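Local coordinates for protein putative alpha KG dependent 2,4-D dioxygenase (Burkholderia xenovorans, PDB 5J92) that probably acts as an iron(II)- and 2-oxoglutarate-dependent dioxygenase of the TfdA family and is a putative 2,4-D dioxygenase, at residues His122-Tyr127 with Trp264-Leu269. Residues are numbered along the deposited sequence; the frame is centred on the assembly and turned at random.
Sequences HSDASY and WDNRAL. With FE2 (Fe (II) ion), chain E.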
# COMPACT_ATOMS: atom_id res chain seq x y z
N HIS A 122 -6.24 6.99 6.68
CA HIS A 122 -6.26 8.45 6.74
C HIS A 122 -6.43 8.91 8.19
O HIS A 122 -6.74 8.11 9.08
CB HIS A 122 -7.37 9.00 5.85
CG HIS A 122 -8.73 8.58 6.28
ND1 HIS A 122 -9.18 7.28 6.13
CD2 HIS A 122 -9.73 9.26 6.88
CE1 HIS A 122 -10.41 7.18 6.62
NE2 HIS A 122 -10.77 8.37 7.08
N SER A 123 -6.18 10.19 8.43
CA SER A 123 -6.47 10.86 9.69
C SER A 123 -7.51 11.95 9.42
O SER A 123 -7.34 12.74 8.48
CB SER A 123 -5.20 11.47 10.30
OG SER A 123 -5.47 12.07 11.57
N ASP A 124 -8.58 11.96 10.21
CA ASP A 124 -9.76 12.77 9.89
C ASP A 124 -9.45 14.25 9.73
O ASP A 124 -8.85 14.87 10.61
CB ASP A 124 -10.84 12.59 10.96
CG ASP A 124 -11.55 11.27 10.81
OD1 ASP A 124 -11.25 10.60 9.80
OD2 ASP A 124 -12.39 10.91 11.68
N ALA A 125 -9.90 14.82 8.61
CA ALA A 125 -9.81 16.26 8.32
C ALA A 125 -8.38 16.78 8.36
O ALA A 125 -8.16 18.00 8.56
CB ALA A 125 -10.71 17.08 9.26
N SER A 126 -7.39 15.91 8.15
CA SER A 126 -6.02 16.39 8.01
C SER A 126 -5.86 17.30 6.81
O SER A 126 -4.85 18.01 6.70
CB SER A 126 -5.04 15.20 7.92
OG SER A 126 -5.13 14.53 6.67
N TYR A 127 -6.82 17.28 5.88
CA TYR A 127 -6.84 18.17 4.73
C TYR A 127 -7.31 19.58 5.07
O TYR A 127 -7.39 20.42 4.17
CB TYR A 127 -7.71 17.59 3.61
CG TYR A 127 -9.14 17.29 4.02
CD1 TYR A 127 -10.12 18.27 3.97
CD2 TYR A 127 -9.51 16.01 4.43
CE1 TYR A 127 -11.42 17.99 4.34
CE2 TYR A 127 -10.81 15.73 4.81
CZ TYR A 127 -11.76 16.72 4.75
OH TYR A 127 -13.07 16.45 5.10
N TRP A 264 -11.63 7.76 19.03
CA TRP A 264 -10.22 7.67 18.68
C TRP A 264 -9.62 9.05 18.44
O TRP A 264 -10.29 9.98 17.98
CB TRP A 264 -9.97 6.74 17.46
CG TRP A 264 -10.42 7.25 16.10
CD1 TRP A 264 -9.69 8.00 15.21
CD2 TRP A 264 -11.68 7.01 15.48
NE1 TRP A 264 -10.43 8.26 14.07
CE2 TRP A 264 -11.66 7.66 14.21
CE3 TRP A 264 -12.84 6.33 15.86
CZ2 TRP A 264 -12.74 7.62 13.34
CZ3 TRP A 264 -13.91 6.30 14.99
CH2 TRP A 264 -13.86 6.95 13.75
N ASP A 265 -8.34 9.16 18.79
CA ASP A 265 -7.58 10.41 18.75
C ASP A 265 -6.86 10.48 17.41
O ASP A 265 -5.86 9.79 17.19
CB ASP A 265 -6.63 10.47 19.95
CG ASP A 265 -5.96 11.84 20.12
OD1 ASP A 265 -5.98 12.65 19.17
OD2 ASP A 265 -5.42 12.09 21.23
N ASN A 266 -7.37 11.31 16.50
CA ASN A 266 -6.75 11.47 15.19
C ASN A 266 -5.34 12.05 15.27
O ASN A 266 -4.57 11.93 14.31
CB ASN A 266 -7.63 12.34 14.29
CG ASN A 266 -8.95 11.67 13.95
OD1 ASN A 266 -8.99 10.82 13.08
ND2 ASN A 266 -10.02 12.04 14.65
N ARG A 267 -4.98 12.67 16.40
CA ARG A 267 -3.65 13.25 16.56
C ARG A 267 -2.55 12.21 16.70
O ARG A 267 -1.38 12.58 16.64
CB ARG A 267 -3.63 14.18 17.79
CG ARG A 267 -4.66 15.30 17.72
CD ARG A 267 -4.78 16.03 19.05
NE ARG A 267 -5.35 15.20 20.10
CZ ARG A 267 -5.72 15.66 21.29
NH1 ARG A 267 -5.58 16.96 21.56
NH2 ARG A 267 -6.24 14.84 22.20
N ALA A 268 -2.91 10.93 16.87
CA ALA A 268 -1.94 9.86 17.06
C ALA A 268 -2.16 8.68 16.12
O ALA A 268 -1.46 7.67 16.26
CB ALA A 268 -1.98 9.35 18.51
N LEU A 269 -3.11 8.76 15.20
CA LEU A 269 -3.52 7.57 14.48
C LEU A 269 -3.78 7.86 13.02
O LEU A 269 -3.97 9.01 12.60
CB LEU A 269 -4.81 6.97 15.06
CG LEU A 269 -4.78 6.52 16.51
CD1 LEU A 269 -6.17 6.46 17.04
CD2 LEU A 269 -4.10 5.14 16.55
FE FE2 E . -12.50 8.76 8.77
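Two hydrogen bonds tie S123 and D124 to N266. The hydroxyl of S123, turned anti to its backbone N (chi1 -177°), donates to N266 O, with OG 2.9 Å from that oxygen and tilted from the carbonyl plane. One residue on, D124 N donates to the side-chain oxygen of N266, the N to OD1 distance being 3.1 Å. The N-H points well at OD1 (160°) yet stands above the amide plane. W264 NE1 adds a weak bond to the same OD1, so two N-H groups converge on this buried oxygen. The other end of the amide, ND2, is held by S135 OG and R133 O, which helps fix which way round the group lies.

Van der Waals contacts are few. D124 CB rests 3.3 Å from N266 OD1, with carboxylate and amide planes 36° apart, and D124 OD2 comes within 3.7 Å of W264 CZ2, obliquely to the ring. OD2 also accepts from S135 OG, on strand 132-139.

Within 264-269, R267 reaches D265 with two nitrogens in a salt bridge, NE on OD1 (2.8 Å) and NH2 on OD2, and R267 N meets the same OD1 in an Asx turn.

S123 to S126 form a type II turn just after H122. Iron(II) is bound by H122 NE2 and D124 OD1, each about 2.5 Å away, with H271 as third protein ligand. N266 thus acts from the second shell, holding the backbone of a first-shell aspartate. H122, D124 and H271 form the HxD...H facial triad, as in the double-stranded beta-helix (cupin) core of TauD/TfdA dioxygenases.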